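Local coordinates for protein glycoside Hydrolase (Bacteroides uniformis, PDB 5T99) that probably hydrolyses galactose-type glycosidic bonds, as a family 2 glycoside hydrolase belonging to an agarose-degrading pathway of a gut symbiont, at residues Ser112-Trp117 against Thr131-Asp136; Val121-His126 against Thr138-Ile143; Leu149-Thr154 against Ala166-Asn171; Ala323-Arg328 against Pro351-Phe356. All blocks are in the same frame, centred on the assembly; numbering follows the deposited sequence.

Contacts 1, 2 and 3 sit together in the family 2 sugar-binding region, while contact 4 belongs to the TIM barrel domain. Strands 121-126, 114-118 and 146-153 are successive neighbours in one antiparallel sheet, so contacts 1 to 3 all draw on that sheet; the centres of contacts 1 and 3 are about 8 Å apart, those of 1 and 2 about 11 Å. Along the chain the segments of contacts 1 and 2 alternate, and contacts 3 and 4 follow in series. Contact 3 touches contact 4, centres about 15 Å apart, through hydrogen bonds from Arg170 to Pro351 and between Tyr169 and Val325, so loop 166-171 of contact 3 joins the sugar-binding sandwich to the barrel.

Contact 1: Ser112-Trp117 against Thr131-Asp136; sequences SEAKVW and TGFEID
The ring of Phe133 meets Val116 at its edge, where CG2 of the valine lies near the ring plane, 3.8 Å from CE1; the methyl of Ala114 comes in obliquely, its CB 4.2 Å from CZ. Beyond the two segments the same ring stacks with His126 and Phe107. This is the core of a beta sandwich, the fold of the family 2 sugar-binding domain: strand 114-117 belongs to the six-stranded sheet, strand 133-136 to the four-stranded one opposite. The strands run almost the same way, 20° apart, and their axes approach to 9.4 Å, a separation filled by side chains with the backbones unbonded to each other.

Alternate residues do the work. Ala114 and Val116 point inward from one sheet, Phe133 and Ile135 from the other, while Lys115 and Trp117 turn to the far side of their strand. Phe133 takes chi1 of 63°, placing CG between its own N and carbonyl carbon and swinging the ring toward Ala114 and Val116. Val116 divides its methyls between the two partners: CG2 goes to the phenylalanine edge, and CG1, anti to the backbone N, meets the terminal CD1 of Ile135 at 3.7 Å.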
# COMPACT_ATOMS: atom_id res chain seq x y z
N SER A 112 -17.56 5.54 3.98
CA SER A 112 -17.24 5.87 5.38
C SER A 112 -18.58 6.17 6.04
O SER A 112 -19.62 6.01 5.40
CB SER A 112 -16.27 7.05 5.46
OG SER A 112 -16.65 8.13 4.63
N GLU A 113 -18.56 6.56 7.32
CA GLU A 113 -19.78 6.87 8.08
C GLU A 113 -20.73 5.70 8.07
O GLU A 113 -21.81 5.74 7.47
CB GLU A 113 -20.46 8.11 7.50
CG GLU A 113 -19.62 9.36 7.60
CD GLU A 113 -20.10 10.29 8.70
OE1 GLU A 113 -20.04 11.51 8.44
OE2 GLU A 113 -20.51 9.83 9.79
N ALA A 114 -20.30 4.63 8.73
CA ALA A 114 -21.07 3.40 8.76
C ALA A 114 -22.08 3.40 9.90
O ALA A 114 -21.79 3.86 11.01
CB ALA A 114 -20.15 2.19 8.88
N LYS A 115 -23.28 2.90 9.59
CA LYS A 115 -24.23 2.43 10.59
C LYS A 115 -24.53 0.95 10.28
O LYS A 115 -24.60 0.58 9.11
CB LYS A 115 -25.51 3.25 10.55
CG LYS A 115 -25.35 4.69 10.99
CD LYS A 115 -26.72 5.32 11.23
CE LYS A 115 -26.63 6.76 11.71
NZ LYS A 115 -26.29 7.67 10.60
N VAL A 116 -24.68 0.13 11.32
CA VAL A 116 -24.93 -1.31 11.14
C VAL A 116 -26.10 -1.78 12.00
O VAL A 116 -26.20 -1.42 13.17
CB VAL A 116 -23.68 -2.18 11.43
CG1 VAL A 116 -23.95 -3.65 11.15
CG2 VAL A 116 -22.49 -1.69 10.61
N TRP A 117 -26.97 -2.60 11.39
CA TRP A 117 -28.14 -3.18 12.04
C TRP A 117 -28.15 -4.70 11.89
O TRP A 117 -27.75 -5.22 10.84
CB TRP A 117 -29.45 -2.65 11.43
CG TRP A 117 -29.70 -1.18 11.60
CD1 TRP A 117 -30.44 -0.58 12.58
CD2 TRP A 117 -29.23 -0.13 10.75
NE1 TRP A 117 -30.45 0.79 12.40
CE2 TRP A 117 -29.73 1.09 11.27
CE3 TRP A 117 -28.45 -0.09 9.58
CZ2 TRP A 117 -29.46 2.33 10.67
CZ3 TRP A 117 -28.19 1.14 8.99
CH2 TRP A 117 -28.68 2.33 9.53
N THR A 131 -10.04 2.51 9.92
CA THR A 131 -9.97 1.59 11.05
C THR A 131 -11.10 0.59 10.95
O THR A 131 -12.19 0.91 10.44
CB THR A 131 -10.05 2.32 12.41
OG1 THR A 131 -11.12 3.26 12.40
CG2 THR A 131 -8.75 3.06 12.68
N GLY A 132 -10.84 -0.62 11.42
CA GLY A 132 -11.85 -1.67 11.41
C GLY A 132 -12.71 -1.57 12.65
O GLY A 132 -12.38 -0.83 13.58
N PHE A 133 -13.82 -2.30 12.65
CA PHE A 133 -14.71 -2.39 13.80
C PHE A 133 -15.41 -3.76 13.84
O PHE A 133 -15.39 -4.52 12.86
CB PHE A 133 -15.74 -1.24 13.81
CG PHE A 133 -16.69 -1.25 12.63
CD1 PHE A 133 -17.94 -1.84 12.73
CD2 PHE A 133 -16.32 -0.65 11.42
CE1 PHE A 133 -18.82 -1.85 11.65
CE2 PHE A 133 -17.18 -0.66 10.34
CZ PHE A 133 -18.44 -1.25 10.45
N GLU A 134 -16.02 -4.04 14.97
CA GLU A 134 -16.62 -5.35 15.25
C GLU A 134 -18.02 -5.16 15.84
O GLU A 134 -18.20 -4.29 16.67
CB GLU A 134 -15.74 -6.07 16.27
CG GLU A 134 -16.05 -7.54 16.38
CD GLU A 134 -15.06 -8.29 17.24
OE1 GLU A 134 -15.02 -8.04 18.47
OE2 GLU A 134 -14.35 -9.16 16.67
N ILE A 135 -18.99 -5.95 15.41
CA ILE A 135 -20.32 -5.95 16.03
C ILE A 135 -20.56 -7.32 16.67
O ILE A 135 -20.19 -8.34 16.10
CB ILE A 135 -21.44 -5.60 15.03
CG1 ILE A 135 -21.76 -6.80 14.13
CG2 ILE A 135 -21.08 -4.37 14.22
CD1 ILE A 135 -22.80 -6.54 13.06
N ASP A 136 -21.18 -7.33 17.84
CA ASP A 136 -21.57 -8.58 18.49
C ASP A 136 -23.06 -8.81 18.21
O ASP A 136 -23.91 -8.07 18.70
CB ASP A 136 -21.29 -8.50 20.00
CG ASP A 136 -21.38 -9.86 20.67
OD1 ASP A 136 -22.18 -10.71 20.23
OD2 ASP A 136 -20.67 -10.08 21.67

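Contact 2: Val121-His126 against Thr138-Ile143; sequences VKVGEH and TKYLKI
Tyr140 packs its ring against two valines of strand 121-126, and this is the tight part of the contact. CG1 of Val121 sits over one face, 4.3 Å from the ring centroid and 26° off the normal, a CH-pi contact that leans toward CZ. CG1 of Val123 approaches obliquely from that same side and comes closest, 3.4 Å from CE2. Across the ring, CB of Lys139 lies over the centre of the opposite face, so the aromatic plane is held between aliphatic groups. Val121 reaches the face with CG1 because that methyl stands anti to the backbone N (chi1 -174°). With an alanine here, both valines would probably lose the surface they rest on, and the loop would lose its packing on this strand, though not its other holds.

The rest is looser and faces solvent. All three touching residues are partly exposed, and no polar bond joins the segments. On the outward side of the strand Lys122 NZ bridges to Glu125 OE2 at 2.7 Å, meeting the carboxylate from above its plane and well away from the tyrosine.

Strand 121-126 is an outermost strand of its sheet, paired with strand 114-118, where Val123 and Gly124 both face Val116 in a classic beta bulge. Tyr140 also touches Ile118 of that strand, and its loop leads from strand 133-136 to strand 146-153, linking the two sheets.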
# COMPACT_ATOMS: atom_id res chain seq x y z
N VAL A 121 -32.12 -4.06 14.72
CA VAL A 121 -31.54 -3.39 15.88
C VAL A 121 -30.18 -2.82 15.53
O VAL A 121 -29.30 -3.54 15.08
CB VAL A 121 -31.39 -4.32 17.09
CG1 VAL A 121 -30.91 -3.53 18.31
CG2 VAL A 121 -32.70 -5.03 17.39
N LYS A 122 -30.01 -1.52 15.77
CA LYS A 122 -28.74 -0.83 15.55
C LYS A 122 -27.70 -1.37 16.52
O LYS A 122 -27.95 -1.40 17.72
CB LYS A 122 -28.91 0.68 15.75
CG LYS A 122 -27.73 1.53 15.29
CD LYS A 122 -28.22 2.91 14.85
CE LYS A 122 -27.09 3.90 14.65
NZ LYS A 122 -26.36 4.23 15.91
N VAL A 123 -26.56 -1.82 15.99
CA VAL A 123 -25.51 -2.46 16.81
C VAL A 123 -24.09 -1.94 16.53
O VAL A 123 -23.11 -2.49 17.06
CB VAL A 123 -25.54 -4.01 16.63
CG1 VAL A 123 -26.71 -4.61 17.41
CG2 VAL A 123 -25.60 -4.40 15.15
N GLY A 124 -23.97 -0.87 15.74
CA GLY A 124 -22.67 -0.40 15.28
C GLY A 124 -22.78 0.93 14.58
O GLY A 124 -23.73 1.18 13.84
N GLU A 125 -21.80 1.79 14.84
CA GLU A 125 -21.72 3.08 14.18
C GLU A 125 -20.26 3.50 14.14
O GLU A 125 -19.65 3.67 15.19
CB GLU A 125 -22.56 4.11 14.93
CG GLU A 125 -22.55 5.50 14.30
CD GLU A 125 -23.67 6.38 14.79
OE1 GLU A 125 -23.39 7.46 15.34
OE2 GLU A 125 -24.85 6.01 14.62
N HIS A 126 -19.71 3.68 12.95
CA HIS A 126 -18.27 3.88 12.80
C HIS A 126 -17.93 4.90 11.70
O HIS A 126 -18.05 4.60 10.51
CB HIS A 126 -17.59 2.53 12.51
CG HIS A 126 -16.11 2.57 12.68
ND1 HIS A 126 -15.49 2.33 13.88
CD2 HIS A 126 -15.12 2.87 11.80
CE1 HIS A 126 -14.18 2.46 13.74
NE2 HIS A 126 -13.93 2.78 12.49
N THR A 138 -24.66 -11.78 18.93
CA THR A 138 -25.07 -12.92 19.75
C THR A 138 -26.50 -12.83 20.30
O THR A 138 -27.24 -13.81 20.24
CB THR A 138 -24.11 -13.11 20.94
OG1 THR A 138 -22.76 -13.13 20.47
CG2 THR A 138 -24.41 -14.42 21.71
N LYS A 139 -26.86 -11.68 20.85
CA LYS A 139 -28.17 -11.53 21.51
C LYS A 139 -29.36 -11.47 20.54
O LYS A 139 -30.47 -11.83 20.91
CB LYS A 139 -28.18 -10.28 22.41
CG LYS A 139 -27.27 -10.43 23.61
CD LYS A 139 -27.15 -9.15 24.41
CE LYS A 139 -26.14 -9.31 25.54
NZ LYS A 139 -26.36 -8.29 26.61
N TYR A 140 -29.11 -11.05 19.30
CA TYR A 140 -30.15 -10.86 18.30
C TYR A 140 -30.22 -11.98 17.25
O TYR A 140 -31.14 -11.99 16.43
CB TYR A 140 -29.94 -9.52 17.61
CG TYR A 140 -29.70 -8.41 18.60
CD1 TYR A 140 -30.70 -8.01 19.49
CD2 TYR A 140 -28.46 -7.76 18.67
CE1 TYR A 140 -30.49 -6.99 20.41
CE2 TYR A 140 -28.23 -6.74 19.58
CZ TYR A 140 -29.25 -6.36 20.45
OH TYR A 140 -29.02 -5.36 21.35
N LEU A 141 -29.26 -12.91 17.28
CA LEU A 141 -29.18 -13.97 16.27
C LEU A 141 -30.31 -14.97 16.45
O LEU A 141 -30.57 -15.41 17.56
CB LEU A 141 -27.84 -14.71 16.38
CG LEU A 141 -27.52 -15.82 15.37
CD1 LEU A 141 -27.49 -15.28 13.96
CD2 LEU A 141 -26.19 -16.46 15.73
N LYS A 142 -30.96 -15.31 15.35
CA LYS A 142 -32.09 -16.24 15.34
C LYS A 142 -31.64 -17.55 14.70
O LYS A 142 -31.36 -17.61 13.51
CB LYS A 142 -33.25 -15.65 14.54
CG LYS A 142 -33.72 -14.29 15.03
CD LYS A 142 -34.90 -13.78 14.20
CE LYS A 142 -35.34 -12.40 14.66
NZ LYS A 142 -36.80 -12.36 14.99
N ILE A 143 -31.60 -18.61 15.50
CA ILE A 143 -31.12 -19.92 15.04
C ILE A 143 -32.24 -20.60 14.25
O ILE A 143 -33.38 -20.64 14.70
CB ILE A 143 -30.71 -20.83 16.23
CG1 ILE A 143 -29.63 -20.17 17.11
CG2 ILE A 143 -30.23 -22.19 15.72
CD1 ILE A 143 -28.36 -19.80 16.39

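Contact 3: Leu149-Thr154 against Ala166-Asn171; sequences LAVQLT and AGIYRN
CD1 of Leu153 presses straight onto the backbone of Gly167, 3.4 Å from its CA and equally near its carbonyl carbon, and from there runs on to N of Ile168 at 3.7 Å. Beside it, Val151 and Ile168 meet tip to tip: CD1 of the isoleucine faces the valine's CG1 at 4.0 Å and lies about as far from its CB and CG2, ending in the fork of the side chain. Ile168 gets there with an extended chain (chi2 176°), although its CB does not itself point at the strand. All four residues are buried; the side chains that meet are all aliphatic, and the leucine also rests on peptide backbone.

The loop's shape decides what lies under the leucine. Gly167 has phi of 126°, a conformation in which a CB would jam against the preceding carbonyl oxygen. Ile168 is the centre of an inverse gamma turn, closed by a weak bond from Tyr169 N to Gly167 O at 2.9 Å.

Further out, Tyr169 OH stands over the centre of the Arg170 guanidinium, 3.2 Å above its plane, and bonds to Gly129 O. The guanidinium itself is held by the carbonyls of Tyr130, Asp108 and Pro351. On the strand side, Phe107 backs Val151, while Ala114 and Tyr88 flank Leu153.

The loop between the segments carries Arg161, which lines the galacto-isofagomine pocket. Tyr169 and Arg170 bond to the barrel domain, and the contact packs their loop, just before strand 172-177, onto strand 146-153 in the beta sandwich of a family 2 sugar-binding domain.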
# COMPACT_ATOMS: atom_id res chain seq x y z
N LEU A 149 -28.40 -8.72 8.17
CA LEU A 149 -27.37 -7.75 8.49
C LEU A 149 -27.43 -6.63 7.45
O LEU A 149 -27.30 -6.90 6.25
CB LEU A 149 -25.99 -8.42 8.48
CG LEU A 149 -24.79 -7.57 8.88
CD1 LEU A 149 -24.99 -6.98 10.26
CD2 LEU A 149 -23.52 -8.41 8.80
N ALA A 150 -27.62 -5.40 7.94
CA ALA A 150 -27.74 -4.21 7.09
C ALA A 150 -26.66 -3.20 7.45
O ALA A 150 -26.47 -2.91 8.62
CB ALA A 150 -29.11 -3.57 7.25
N VAL A 151 -25.99 -2.66 6.44
CA VAL A 151 -24.96 -1.64 6.62
C VAL A 151 -25.34 -0.46 5.75
O VAL A 151 -25.61 -0.62 4.56
CB VAL A 151 -23.56 -2.15 6.22
CG1 VAL A 151 -22.52 -1.05 6.34
CG2 VAL A 151 -23.15 -3.34 7.08
N GLN A 152 -25.40 0.72 6.36
CA GLN A 152 -25.55 1.98 5.63
C GLN A 152 -24.26 2.80 5.76
O GLN A 152 -23.79 3.05 6.88
CB GLN A 152 -26.73 2.80 6.16
CG GLN A 152 -27.01 4.08 5.38
CD GLN A 152 -27.71 5.17 6.20
OE1 GLN A 152 -27.44 5.36 7.39
NE2 GLN A 152 -28.59 5.91 5.55
N LEU A 153 -23.73 3.21 4.62
CA LEU A 153 -22.60 4.10 4.56
C LEU A 153 -23.07 5.47 4.05
O LEU A 153 -23.76 5.53 3.04
CB LEU A 153 -21.55 3.52 3.61
CG LEU A 153 -21.04 2.13 3.99
CD1 LEU A 153 -20.13 1.59 2.90
CD2 LEU A 153 -20.32 2.14 5.33
N THR A 154 -22.70 6.54 4.74
CA THR A 154 -23.05 7.90 4.30
C THR A 154 -21.81 8.76 4.12
O THR A 154 -21.65 9.77 4.82
CB THR A 154 -24.09 8.58 5.23
OG1 THR A 154 -23.65 8.54 6.59
CG2 THR A 154 -25.44 7.87 5.13
N ALA A 166 -15.56 4.20 -1.93
CA ALA A 166 -16.82 4.22 -1.17
C ALA A 166 -17.40 2.83 -1.16
O ALA A 166 -17.49 2.19 -2.21
CB ALA A 166 -17.80 5.20 -1.78
N GLY A 167 -17.80 2.35 0.01
CA GLY A 167 -18.31 0.98 0.15
C GLY A 167 -17.60 0.17 1.21
O GLY A 167 -16.68 0.64 1.86
N ILE A 168 -18.02 -1.08 1.35
CA ILE A 168 -17.37 -2.04 2.23
C ILE A 168 -16.20 -2.57 1.42
O ILE A 168 -16.27 -3.65 0.82
CB ILE A 168 -18.32 -3.15 2.72
CG1 ILE A 168 -19.58 -2.53 3.36
CG2 ILE A 168 -17.60 -4.05 3.71
CD1 ILE A 168 -20.64 -3.53 3.79
N TYR A 169 -15.14 -1.76 1.39
CA TYR A 169 -13.97 -1.93 0.52
C TYR A 169 -12.89 -2.88 1.07
O TYR A 169 -11.89 -3.15 0.39
CB TYR A 169 -13.35 -0.55 0.22
CG TYR A 169 -12.53 0.06 1.36
CD1 TYR A 169 -11.14 0.17 1.28
CD2 TYR A 169 -13.15 0.55 2.52
CE1 TYR A 169 -10.40 0.72 2.32
CE2 TYR A 169 -12.43 1.10 3.55
CZ TYR A 169 -11.05 1.18 3.46
OH TYR A 169 -10.35 1.73 4.51
N ARG A 170 -13.07 -3.36 2.31
CA ARG A 170 -12.16 -4.34 2.91
C ARG A 170 -12.95 -5.56 3.35
O ARG A 170 -14.19 -5.52 3.41
CB ARG A 170 -11.41 -3.75 4.10
CG ARG A 170 -10.44 -2.63 3.75
CD ARG A 170 -9.57 -2.29 4.95
NE ARG A 170 -8.63 -1.20 4.65
CZ ARG A 170 -8.10 -0.38 5.56
NH1 ARG A 170 -8.43 -0.46 6.85
NH2 ARG A 170 -7.26 0.58 5.16
N ASN A 171 -12.24 -6.63 3.69
CA ASN A 171 -12.89 -7.91 3.98
C ASN A 171 -13.77 -7.84 5.22
O ASN A 171 -13.61 -6.96 6.08
CB ASN A 171 -11.85 -9.02 4.15
CG ASN A 171 -11.03 -9.27 2.91
OD1 ASN A 171 -9.79 -9.24 2.96
ND2 ASN A 171 -11.69 -9.53 1.79

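Contact 4: Ala323-Arg328 against Pro351-Phe356; sequences AAVNVR and PPSPEF
Glu355 lies along a methyl of Val325 from CB to OE1. Its CB is 4.0 Å from CG1 of Val325. CG, anti to the carbonyl carbon, touches both valines, CG1 of Val325 and CG2 of Val327, each at 4.0 Å. There the chain bends (chi2 75°), so CD stays beside the Val325 methyl and OE1 folds back to 3.6 Å from that same CG1. Val325 and Val327 each cross the glutamate at about a right angle. Cut back to an alanine, the residue would keep CB but is likely to bare Val327 CG2 and much of Val325 CG1, opening a gap between the two helix starts.

The other branch of Val325, CG2, rests on Ser353 CB at 3.7 Å. Ser353 is the N-cap of helix 354-363: its OG, held between the backbone N and carbonyl carbon, accepts from Phe356 N at 3.1 Å and 155°. Asn326 does likewise for helix 327-339, its OD1 taking Ala329 N. Two helix starts of the TIM barrel domain are therefore packed side by side, with Val325 N also bonded to Tyr169 O of the sugar-binding region.

Chemically, the contact is hydrocarbon against hydrocarbon plus one acid laid over a methyl. Placed in the first turn of its helix, the Glu355 carboxylate is probably stabilised in its charged form by the helix dipole, even though OE1 and CD also pack on a methyl.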
# COMPACT_ATOMS: atom_id res chain seq x y z
N ALA A 323 -10.47 0.71 -4.79
CA ALA A 323 -10.06 0.55 -3.38
C ALA A 323 -10.40 -0.80 -2.76
O ALA A 323 -9.90 -1.10 -1.67
CB ALA A 323 -10.66 1.66 -2.53
N ALA A 324 -11.23 -1.63 -3.40
CA ALA A 324 -11.51 -2.96 -2.86
C ALA A 324 -10.20 -3.75 -2.68
O ALA A 324 -9.36 -3.77 -3.58
CB ALA A 324 -12.47 -3.73 -3.76
N VAL A 325 -10.01 -4.37 -1.51
CA VAL A 325 -8.77 -5.09 -1.22
C VAL A 325 -8.59 -6.21 -2.23
O VAL A 325 -9.49 -7.02 -2.45
CB VAL A 325 -8.72 -5.68 0.21
CG1 VAL A 325 -7.50 -6.59 0.39
CG2 VAL A 325 -8.65 -4.56 1.23
N ASN A 326 -7.42 -6.23 -2.85
CA ASN A 326 -7.03 -7.32 -3.73
C ASN A 326 -5.55 -7.63 -3.50
O ASN A 326 -4.68 -6.81 -3.79
CB ASN A 326 -7.31 -6.96 -5.18
CG ASN A 326 -7.02 -8.10 -6.13
OD1 ASN A 326 -5.86 -8.51 -6.32
ND2 ASN A 326 -8.07 -8.62 -6.76
N VAL A 327 -5.28 -8.84 -3.03
CA VAL A 327 -3.94 -9.24 -2.59
C VAL A 327 -2.93 -9.14 -3.74
O VAL A 327 -1.85 -8.58 -3.57
CB VAL A 327 -3.95 -10.67 -1.97
CG1 VAL A 327 -2.53 -11.15 -1.66
CG2 VAL A 327 -4.81 -10.69 -0.72
N ARG A 328 -3.28 -9.68 -4.91
CA ARG A 328 -2.38 -9.65 -6.07
C ARG A 328 -2.06 -8.23 -6.53
O ARG A 328 -0.90 -7.93 -6.84
CB ARG A 328 -2.90 -10.49 -7.23
CG ARG A 328 -2.03 -10.46 -8.50
CD ARG A 328 -0.55 -10.80 -8.27
NE ARG A 328 0.27 -10.38 -9.41
CZ ARG A 328 1.61 -10.26 -9.41
NH1 ARG A 328 2.34 -10.50 -8.32
NH2 ARG A 328 2.22 -9.86 -10.52
N PRO A 351 -4.36 4.15 8.16
CA PRO A 351 -4.04 2.73 8.21
C PRO A 351 -4.34 2.03 6.88
O PRO A 351 -5.38 2.30 6.27
CB PRO A 351 -4.98 2.20 9.31
CG PRO A 351 -5.20 3.38 10.20
CD PRO A 351 -5.24 4.56 9.27
N PRO A 352 -3.45 1.12 6.44
CA PRO A 352 -3.73 0.32 5.26
C PRO A 352 -4.57 -0.89 5.62
O PRO A 352 -5.01 -1.03 6.77
CB PRO A 352 -2.34 -0.09 4.81
CG PRO A 352 -1.60 -0.26 6.10
CD PRO A 352 -2.16 0.75 7.05
N SER A 353 -4.82 -1.75 4.65
CA SER A 353 -5.53 -2.99 4.92
C SER A 353 -4.58 -3.94 5.65
O SER A 353 -3.36 -3.80 5.52
CB SER A 353 -5.96 -3.62 3.61
OG SER A 353 -4.82 -3.97 2.87
N PRO A 354 -5.12 -4.90 6.42
CA PRO A 354 -4.24 -5.93 6.99
C PRO A 354 -3.44 -6.69 5.92
O PRO A 354 -2.26 -6.97 6.11
CB PRO A 354 -5.21 -6.87 7.72
CG PRO A 354 -6.41 -6.02 8.01
CD PRO A 354 -6.52 -5.07 6.86
N GLU A 355 -4.09 -6.98 4.79
CA GLU A 355 -3.48 -7.75 3.70
C GLU A 355 -2.24 -7.05 3.18
O GLU A 355 -1.20 -7.69 2.93
CB GLU A 355 -4.48 -8.00 2.56
CG GLU A 355 -5.57 -9.04 2.87
CD GLU A 355 -6.66 -8.54 3.80
OE1 GLU A 355 -6.85 -7.30 3.91
OE2 GLU A 355 -7.33 -9.40 4.44
N PHE A 356 -2.33 -5.73 3.04
CA PHE A 356 -1.19 -4.94 2.59
C PHE A 356 0.01 -5.15 3.52
O PHE A 356 1.13 -5.35 3.05
CB PHE A 356 -1.56 -3.46 2.49
CG PHE A 356 -0.43 -2.58 2.05
CD1 PHE A 356 -0.16 -2.41 0.71
CD2 PHE A 356 0.37 -1.93 2.98
CE1 PHE A 356 0.90 -1.62 0.28
CE2 PHE A 356 1.43 -1.12 2.57
CZ PHE A 356 1.70 -0.98 1.22